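Local coordinates for 16.4 kDa salivary peptide (Culex quinquefasciatus, PDB 7KC8), which is of unknown function but adopts a ricin-like beta-trefoil fold in mosquito saliva, with putative sugar-binding properties, at residues I19-K24 with P54-E59; R30-G35 with D113-K118. One frame throughout, in Å; residues are numbered along the deposited sequence.

Interaction 1 of 2, residues I19-K24 with P54-E59; sequences INMWDK and PRIYTE
M21, the last residue of strand 17-21, reaches toward P54, I56 and Y57, and nearly the whole contact hangs on this one thioether. Its CG takes the crowded position between the backbone N and the carbonyl carbon (chi1 49°), and beyond CG the chain runs fully extended, so SD and CE reach P54 and the Y57 ring. There M21 SD lies 3.6 Å from P54 CB, the thioether crossing the proline ring obliquely. M21 SD lies at the edge of the Y57 ring, in its plane, 5.1 Å from the centroid, an edge-on Met-aromatic contact. M21 CE comes to 3.8 Å from Y57 CE2. I56 CG1 packs over one face of that same ring, towards its rim, and also meets M21 CE at 4.3 Å. No hydrogen bond crosses between the segments; the contact is carried by apolar and sulfur-aromatic packing. Y57 also makes a cation-pi contact with R30, whose guanidinium is salt-bridged to E59. Within the beta-trefoil, the contact thus brings the end of strand 17-21, itself paired with strand 29-35, against the loop running from strand 49-54 to strand 60-63.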
ATOM      1  N   ILE A  19      -3.767  -5.261  -3.864  1.00 31.39           N
ATOM      2  CA  ILE A  19      -2.317  -5.345  -3.743  1.00 26.77           C
ATOM      3  C   ILE A  19      -1.953  -6.763  -3.318  1.00 31.27           C
ATOM      4  O   ILE A  19      -2.242  -7.168  -2.189  1.00 33.21           O
ATOM      5  CB  ILE A  19      -1.778  -4.327  -2.729  1.00 27.16           C
ATOM      6  CG1 ILE A  19      -2.105  -2.894  -3.129  1.00 28.95           C
ATOM      7  CG2 ILE A  19      -0.274  -4.472  -2.587  1.00 17.29           C
ATOM      8  CD1 ILE A  19      -1.691  -1.894  -2.060  1.00 19.63           C
ATOM      9  N   ASN A  20      -1.301  -7.509  -4.203  1.00 29.63           N
ATOM     10  CA  ASN A  20      -0.771  -8.824  -3.866  1.00 30.94           C
ATOM     11  C   ASN A  20       0.748  -8.746  -3.745  1.00 31.44           C
ATOM     12  O   ASN A  20       1.387  -7.792  -4.198  1.00 27.70           O
ATOM     13  CB  ASN A  20      -1.166  -9.872  -4.920  1.00 29.73           C
ATOM     14  CG  ASN A  20      -2.661 -10.109  -4.982  1.00 31.98           C
ATOM     15  OD1 ASN A  20      -3.433  -9.454  -4.281  1.00 38.98           O
ATOM     16  ND2 ASN A  20      -3.081 -11.021  -5.843  1.00 30.95           N
ATOM     17  N   MET A  21       1.322  -9.749  -3.101  1.00 28.58           N
ATOM     18  CA  MET A  21       2.777  -9.777  -2.872  1.00 28.52           C
ATOM     19  C   MET A  21       3.357 -11.128  -3.306  1.00 34.95           C
ATOM     20  O   MET A  21       2.606 -12.097  -3.426  1.00 35.13           O
ATOM     21  CB  MET A  21       3.068  -9.532  -1.391  1.00 30.59           C
ATOM     22  CG  MET A  21       2.236 -10.388  -0.462  1.00 28.83           C
ATOM     23  SD  MET A  21       2.210  -9.897   1.241  1.00 35.06           S
ATOM     24  CE  MET A  21       1.081 -11.102   1.911  1.00 27.88           C
ATOM     25  N   TRP A  22       4.660 -11.156  -3.536  1.00 34.86           N
ATOM     26  CA  TRP A  22       5.360 -12.384  -3.884  1.00 35.04           C
ATOM     27  C   TRP A  22       5.388 -13.346  -2.702  1.00 37.13           C
ATOM     28  O   TRP A  22       5.356 -12.939  -1.534  1.00 35.20           O
ATOM     29  CB  TRP A  22       6.786 -12.076  -4.345  1.00 33.46           C
ATOM     30  CG  TRP A  22       6.889 -11.907  -5.825  1.00 46.05           C
ATOM     31  CD1 TRP A  22       6.153 -11.066  -6.608  1.00 43.31           C
ATOM     32  CD2 TRP A  22       7.785 -12.590  -6.705  1.00 45.41           C
ATOM     33  NE1 TRP A  22       6.536 -11.181  -7.924  1.00 47.55           N
ATOM     34  CE2 TRP A  22       7.539 -12.107  -8.010  1.00 53.93           C
ATOM     35  CE3 TRP A  22       8.774 -13.553  -6.518  1.00 46.57           C
ATOM     36  CZ2 TRP A  22       8.241 -12.563  -9.122  1.00 59.35           C
ATOM     37  CZ3 TRP A  22       9.479 -14.007  -7.625  1.00 67.13           C
ATOM     38  CH2 TRP A  22       9.207 -13.511  -8.911  1.00 68.56           C
ATOM     39  N   ASP A  23       5.491 -14.635  -2.978  1.00 36.75           N
ATOM     40  CA  ASP A  23       5.557 -15.638  -1.890  1.00 35.31           C
ATOM     41  C   ASP A  23       6.955 -15.652  -1.277  1.00 32.73           C
ATOM     42  O   ASP A  23       7.062 -15.985  -0.107  1.00 36.29           O
ATOM     43  CB  ASP A  23       5.089 -17.009  -2.375  1.00 39.73           C
ATOM     44  CG  ASP A  23       3.591 -17.090  -2.616  1.00 56.23           C
ATOM     45  OD1 ASP A  23       2.907 -16.076  -2.395  1.00 57.49           O
ATOM     46  OD2 ASP A  23       3.120 -18.166  -3.026  1.00 58.01           O
ATOM     47  N   LYS A  24       7.959 -15.219  -2.026  1.00 33.25           N
ATOM     48  CA  LYS A  24       9.335 -15.342  -1.506  1.00 35.07           C
ATOM     49  C   LYS A  24      10.105 -14.030  -1.608  1.00 38.61           C
ATOM     50  O   LYS A  24      10.218 -13.496  -2.696  1.00 52.02           O
ATOM     51  CB  LYS A  24      10.029 -16.531  -2.164  1.00 37.93           C
ATOM     52  N   PRO A  54       1.539  -6.210   5.499  1.00 26.45           N
ATOM     53  CA  PRO A  54       0.663  -7.354   5.269  1.00 26.57           C
ATOM     54  C   PRO A  54       0.387  -8.056   6.588  1.00 29.70           C
ATOM     55  O   PRO A  54       1.191  -8.001   7.521  1.00 27.65           O
ATOM     56  CB  PRO A  54       1.469  -8.235   4.312  1.00 22.54           C
ATOM     57  CG  PRO A  54       2.866  -7.893   4.591  1.00 26.10           C
ATOM     58  CD  PRO A  54       2.897  -6.447   4.988  1.00 24.39           C
ATOM     59  N   ARG A  55      -0.771  -8.719   6.649  1.00 27.56           N
ATOM     60  CA  ARG A  55      -1.203  -9.354   7.889  1.00 27.55           C
ATOM     61  C   ARG A  55      -0.182 -10.369   8.391  1.00 32.21           C
ATOM     62  O   ARG A  55       0.005 -10.510   9.606  1.00 34.16           O
ATOM     63  CB  ARG A  55      -2.566 -10.031   7.699  1.00 33.95           C
ATOM     64  CG  ARG A  55      -3.160 -10.602   8.999  1.00 33.50           C
ATOM     65  CD  ARG A  55      -4.438 -11.403   8.785  1.00 30.67           C
ATOM     66  NE  ARG A  55      -4.251 -12.539   7.885  1.00 38.92           N
ATOM     67  CZ  ARG A  55      -3.764 -13.719   8.254  1.00 38.56           C
ATOM     68  NH1 ARG A  55      -3.401 -13.925   9.506  1.00 42.26           N
ATOM     69  NH2 ARG A  55      -3.631 -14.695   7.369  1.00 44.74           N
ATOM     70  N   ILE A  56       0.504 -11.071   7.485  1.00 26.45           N
ATOM     71  CA  ILE A  56       1.299 -12.234   7.874  1.00 26.68           C
ATOM     72  C   ILE A  56       2.799 -11.979   7.881  1.00 25.47           C
ATOM     73  O   ILE A  56       3.550 -12.861   8.326  1.00 33.96           O
ATOM     74  CB  ILE A  56       0.977 -13.468   7.003  1.00 32.78           C
ATOM     75  CG1 ILE A  56       1.433 -13.282   5.553  1.00 31.66           C
ATOM     76  CG2 ILE A  56      -0.505 -13.806   7.062  1.00 23.20           C
ATOM     77  CD1 ILE A  56       1.535 -14.602   4.825  1.00 25.89           C
ATOM     78  N   TYR A  57       3.267 -10.818   7.434  1.00 28.57           N
ATOM     79  CA  TYR A  57       4.684 -10.486   7.539  1.00 30.56           C
ATOM     80  C   TYR A  57       4.847  -9.128   8.192  1.00 32.16           C
ATOM     81  O   TYR A  57       4.098  -8.195   7.895  1.00 30.86           O
ATOM     82  CB  TYR A  57       5.393 -10.443   6.185  1.00 31.81           C
ATOM     83  CG  TYR A  57       5.180 -11.646   5.316  1.00 31.94           C
ATOM     84  CD1 TYR A  57       5.770 -12.864   5.621  1.00 29.88           C
ATOM     85  CD2 TYR A  57       4.410 -11.553   4.168  1.00 32.98           C
ATOM     86  CE1 TYR A  57       5.580 -13.966   4.806  1.00 31.36           C
ATOM     87  CE2 TYR A  57       4.205 -12.644   3.353  1.00 37.63           C
ATOM     88  CZ  TYR A  57       4.795 -13.850   3.670  1.00 37.84           C
ATOM     89  OH  TYR A  57       4.579 -14.928   2.847  1.00 41.15           O
ATOM     90  N   THR A  58       5.843  -9.004   9.059  1.00 34.80           N
ATOM     91  CA  THR A  58       6.144  -7.698   9.633  1.00 30.97           C
ATOM     92  C   THR A  58       7.109  -6.958   8.703  1.00 34.38           C
ATOM     93  O   THR A  58       8.297  -6.790   8.977  1.00 30.67           O
ATOM     94  CB  THR A  58       6.692  -7.851  11.041  1.00 33.25           C
ATOM     95  OG1 THR A  58       7.314  -6.622  11.425  1.00 51.08           O
ATOM     96  CG2 THR A  58       7.697  -9.000  11.114  1.00 43.04           C
ATOM     97  N   GLU A  59       6.563  -6.527   7.559  1.00 32.03           N
ATOM     98  CA  GLU A  59       7.311  -5.806   6.528  1.00 28.96           C
ATOM     99  C   GLU A  59       6.499  -4.603   6.076  1.00 30.35           C
ATOM    100  O   GLU A  59       5.347  -4.749   5.653  1.00 24.67           O
ATOM    101  CB  GLU A  59       7.611  -6.689   5.312  1.00 27.99           C
ATOM    102  CG  GLU A  59       8.081  -8.093   5.639  1.00 35.06           C
ATOM    103  CD  GLU A  59       8.095  -8.987   4.419  1.00 31.10           C
ATOM    104  OE1 GLU A  59       7.756  -8.494   3.329  1.00 38.45           O
ATOM    105  OE2 GLU A  59       8.431 -10.180   4.535  1.00 29.57           O
TER

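Interaction 2 of 2, residues R30-G35 with D113-K118; sequences RKLYGG and DHVVTK
V115 sets CG1 anti to its backbone N, which leaves CG2 anti to the carbonyl carbon and aimed at the backbone of strand 29-35. D113 has a positive phi of 75°, a left-handed backbone conformation in the loop just before strand 115-118; its own CG also stands anti to the carbonyl carbon.

The polar join is a single main-chain hydrogen bond. G34 N donates to D113 O over 2.7 Å. The bond is short and nearly straight at the hydrogen (170°), and the donor lies in the carbonyl plane of D113. Having no side chain, G34 lets the D113 backbone come close: the CA atoms of G34 and D113 are 4.4 Å apart. The D113 side chain lies alongside the same glycine, its CB 3.6 Å from G34 O.

Beside this bond V115 CG2 rests on the strand backbone, 3.7 Å from Y33 C and near G34 N, and it touches L32 CB at 4.2 Å. One methyl therefore packs on the peptide that supplies the N-H. The phenol of Y33 leads away from D113 and V115, and the Y33 side chain packs on N20 and W22.

The two strand segments run at 101° to each other, so this is a crossing of strands with one bond beside it, and they do not pair as neighbours in a sheet. The crossing lies within the beta-trefoil, where strand 72-77 bridges the two, pairing antiparallel with both 29-35 and 115-118; V115 packs on V74 of that strand and on L107 of strand 105-109, while L32 also packs on I19 and M21 of strand 17-21.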
ATOM      1  N   ARG A  30      10.181  -7.280  -0.620  1.00 35.91           N
ATOM      2  CA  ARG A  30       9.170  -8.211  -1.186  1.00 32.04           C
ATOM      3  C   ARG A  30       8.411  -7.510  -2.312  1.00 30.67           C
ATOM      4  O   ARG A  30       7.829  -6.472  -2.047  1.00 30.52           O
ATOM      5  CB  ARG A  30       8.189  -8.718  -0.136  1.00 23.36           C
ATOM      6  CG  ARG A  30       7.180  -9.727  -0.662  1.00 31.62           C
ATOM      7  CD  ARG A  30       6.356 -10.347   0.447  1.00 33.71           C
ATOM      8  NE  ARG A  30       7.198 -10.832   1.526  1.00 31.34           N
ATOM      9  CZ  ARG A  30       7.464 -12.108   1.762  1.00 39.29           C
ATOM     10  NH1 ARG A  30       6.942 -13.050   0.998  1.00 32.00           N
ATOM     11  NH2 ARG A  30       8.247 -12.439   2.769  1.00 39.71           N
ATOM     12  N   LYS A  31       8.341  -8.134  -3.483  1.00 35.51           N
ATOM     13  CA  LYS A  31       7.733  -7.525  -4.659  1.00 36.45           C
ATOM     14  C   LYS A  31       6.214  -7.636  -4.618  1.00 30.13           C
ATOM     15  O   LYS A  31       5.650  -8.628  -4.139  1.00 31.36           O
ATOM     16  CB  LYS A  31       8.266  -8.172  -5.939  1.00 35.84           C
ATOM     17  N   LEU A  32       5.551  -6.606  -5.126  1.00 31.03           N
ATOM     18  CA  LEU A  32       4.100  -6.540  -5.139  1.00 30.81           C
ATOM     19  C   LEU A  32       3.607  -6.472  -6.575  1.00 31.07           C
ATOM     20  O   LEU A  32       4.359  -6.139  -7.499  1.00 31.73           O
ATOM     21  CB  LEU A  32       3.588  -5.317  -4.355  1.00 30.08           C
ATOM     22  CG  LEU A  32       4.194  -5.054  -2.972  1.00 25.07           C
ATOM     23  CD1 LEU A  32       3.625  -3.763  -2.378  1.00 23.68           C
ATOM     24  CD2 LEU A  32       3.915  -6.219  -2.066  1.00 23.19           C
ATOM     25  N   TYR A  33       2.327  -6.783  -6.749  1.00 31.49           N
ATOM     26  CA  TYR A  33       1.693  -6.623  -8.048  1.00 34.74           C
ATOM     27  C   TYR A  33       0.193  -6.539  -7.837  1.00 26.14           C
ATOM     28  O   TYR A  33      -0.340  -7.011  -6.830  1.00 29.45           O
ATOM     29  CB  TYR A  33       2.045  -7.775  -9.012  1.00 29.94           C
ATOM     30  CG  TYR A  33       1.588  -9.123  -8.514  1.00 32.49           C
ATOM     31  CD1 TYR A  33       2.393  -9.869  -7.654  1.00 33.74           C
ATOM     32  CD2 TYR A  33       0.343  -9.638  -8.859  1.00 31.17           C
ATOM     33  CE1 TYR A  33       1.985 -11.090  -7.176  1.00 31.95           C
ATOM     34  CE2 TYR A  33      -0.079 -10.875  -8.375  1.00 29.83           C
ATOM     35  CZ  TYR A  33       0.752 -11.589  -7.536  1.00 28.99           C
ATOM     36  OH  TYR A  33       0.370 -12.806  -7.046  1.00 30.26           O
ATOM     37  N   GLY A  34      -0.479  -5.936  -8.814  1.00 30.92           N
ATOM     38  CA  GLY A  34      -1.927  -5.974  -8.863  1.00 30.50           C
ATOM     39  C   GLY A  34      -2.408  -7.373  -9.197  1.00 33.26           C
ATOM     40  O   GLY A  34      -2.110  -7.898 -10.284  1.00 34.69           O
ATOM     41  N   GLY A  35      -3.138  -7.993  -8.273  1.00 34.52           N
ATOM     42  CA  GLY A  35      -3.719  -9.297  -8.499  1.00 32.57           C
ATOM     43  C   GLY A  35      -5.178  -9.311  -8.086  1.00 33.35           C
ATOM     44  O   GLY A  35      -5.721  -8.307  -7.619  1.00 35.96           O
ATOM     45  N   ASP A 113      -0.697  -3.529 -13.995  1.00 31.63           N
ATOM     46  CA  ASP A 113      -0.700  -4.167 -12.678  1.00 33.95           C
ATOM     47  C   ASP A 113       0.488  -3.791 -11.788  1.00 31.84           C
ATOM     48  O   ASP A 113       0.671  -4.408 -10.738  1.00 26.55           O
ATOM     49  CB  ASP A 113      -0.770  -5.696 -12.782  1.00 36.87           C
ATOM     50  CG  ASP A 113      -1.935  -6.175 -13.622  1.00 34.68           C
ATOM     51  OD1 ASP A 113      -3.004  -5.534 -13.609  1.00 32.17           O
ATOM     52  OD2 ASP A 113      -1.784  -7.215 -14.291  1.00 42.09           O
ATOM     53  N   HIS A 114       1.306  -2.815 -12.178  1.00 30.03           N
ATOM     54  CA  HIS A 114       2.365  -2.325 -11.307  1.00 27.37           C
ATOM     55  C   HIS A 114       1.783  -1.564 -10.119  1.00 30.91           C
ATOM     56  O   HIS A 114       0.782  -0.849 -10.252  1.00 33.58           O
ATOM     57  CB  HIS A 114       3.306  -1.401 -12.080  1.00 30.62           C
ATOM     58  CG  HIS A 114       4.187  -2.112 -13.060  1.00 39.61           C
ATOM     59  ND1 HIS A 114       3.766  -2.454 -14.329  1.00 40.08           N
ATOM     60  CD2 HIS A 114       5.469  -2.542 -12.958  1.00 32.46           C
ATOM     61  CE1 HIS A 114       4.745  -3.072 -14.962  1.00 37.63           C
ATOM     62  NE2 HIS A 114       5.787  -3.140 -14.152  1.00 37.91           N
ATOM     63  N   VAL A 115       2.422  -1.708  -8.958  1.00 28.04           N
ATOM     64  CA  VAL A 115       2.047  -0.983  -7.745  1.00 24.16           C
ATOM     65  C   VAL A 115       3.093   0.100  -7.547  1.00 26.83           C
ATOM     66  O   VAL A 115       4.248  -0.187  -7.230  1.00 25.65           O
ATOM     67  CB  VAL A 115       1.945  -1.905  -6.522  1.00 28.29           C
ATOM     68  CG1 VAL A 115       1.488  -1.122  -5.276  1.00 19.69           C
ATOM     69  CG2 VAL A 115       0.965  -3.033  -6.790  1.00 29.10           C
ATOM     70  N   VAL A 116       2.690   1.350  -7.748  1.00 24.51           N
ATOM     71  CA  VAL A 116       3.602   2.471  -7.864  1.00 23.88           C
ATOM     72  C   VAL A 116       2.946   3.696  -7.246  1.00 24.29           C
ATOM     73  O   VAL A 116       1.730   3.753  -7.054  1.00 20.39           O
ATOM     74  CB  VAL A 116       3.973   2.780  -9.340  1.00 29.12           C
ATOM     75  CG1 VAL A 116       4.588   1.572 -10.043  1.00 22.67           C
ATOM     76  CG2 VAL A 116       2.738   3.268 -10.113  1.00 23.57           C
ATOM     77  N   THR A 117       3.769   4.700  -7.032  1.00 23.39           N
ATOM     78  CA  THR A 117       3.276   6.029  -6.660  1.00 19.24           C
ATOM     79  C   THR A 117       3.477   6.919  -7.890  1.00 28.53           C
ATOM     80  O   THR A 117       4.363   6.650  -8.683  1.00 25.30           O
ATOM     81  CB  THR A 117       3.809   6.494  -5.306  1.00 22.90           C
ATOM     82  OG1 THR A 117       5.210   6.689  -5.402  1.00 25.25           O
ATOM     83  CG2 THR A 117       3.486   5.515  -4.201  1.00 24.56           C
ATOM     84  N   LYS A 118       2.654   7.936  -8.033  1.00 26.45           N
ATOM     85  CA  LYS A 118       2.748   8.852  -9.185  1.00 26.47           C
ATOM     86  C   LYS A 118       2.361  10.252  -8.731  1.00 29.69           C
ATOM     87  O   LYS A 118       1.351  10.388  -8.064  1.00 25.90           O
ATOM     88  CB  LYS A 118       1.754   8.453 -10.275  1.00 22.71           C
ATOM     89  CG  LYS A 118       2.072   7.185 -11.033  1.00 28.51           C
TER

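Overall arrangement
From the N terminus, the chain passes through strand 17-21 and then strand 29-35, an antiparallel pair that supplies the first segment of each contact. Interaction 1 closes a loop of 29 intervening residues, bringing the chain back after strands 40-46 and 49-54. Interaction 2 starts inside that loop and ends far beyond it, spanning 77 residues, so the two cross and neither nests in the other. Backbone hydrogen bonds from W22 N to K31 O and from N20 N to Y33 O probably couple them directly, with centres about 12 Å apart. Together they tie this strand pair to the 54-59 loop and to strand 115-118 within the beta-trefoil.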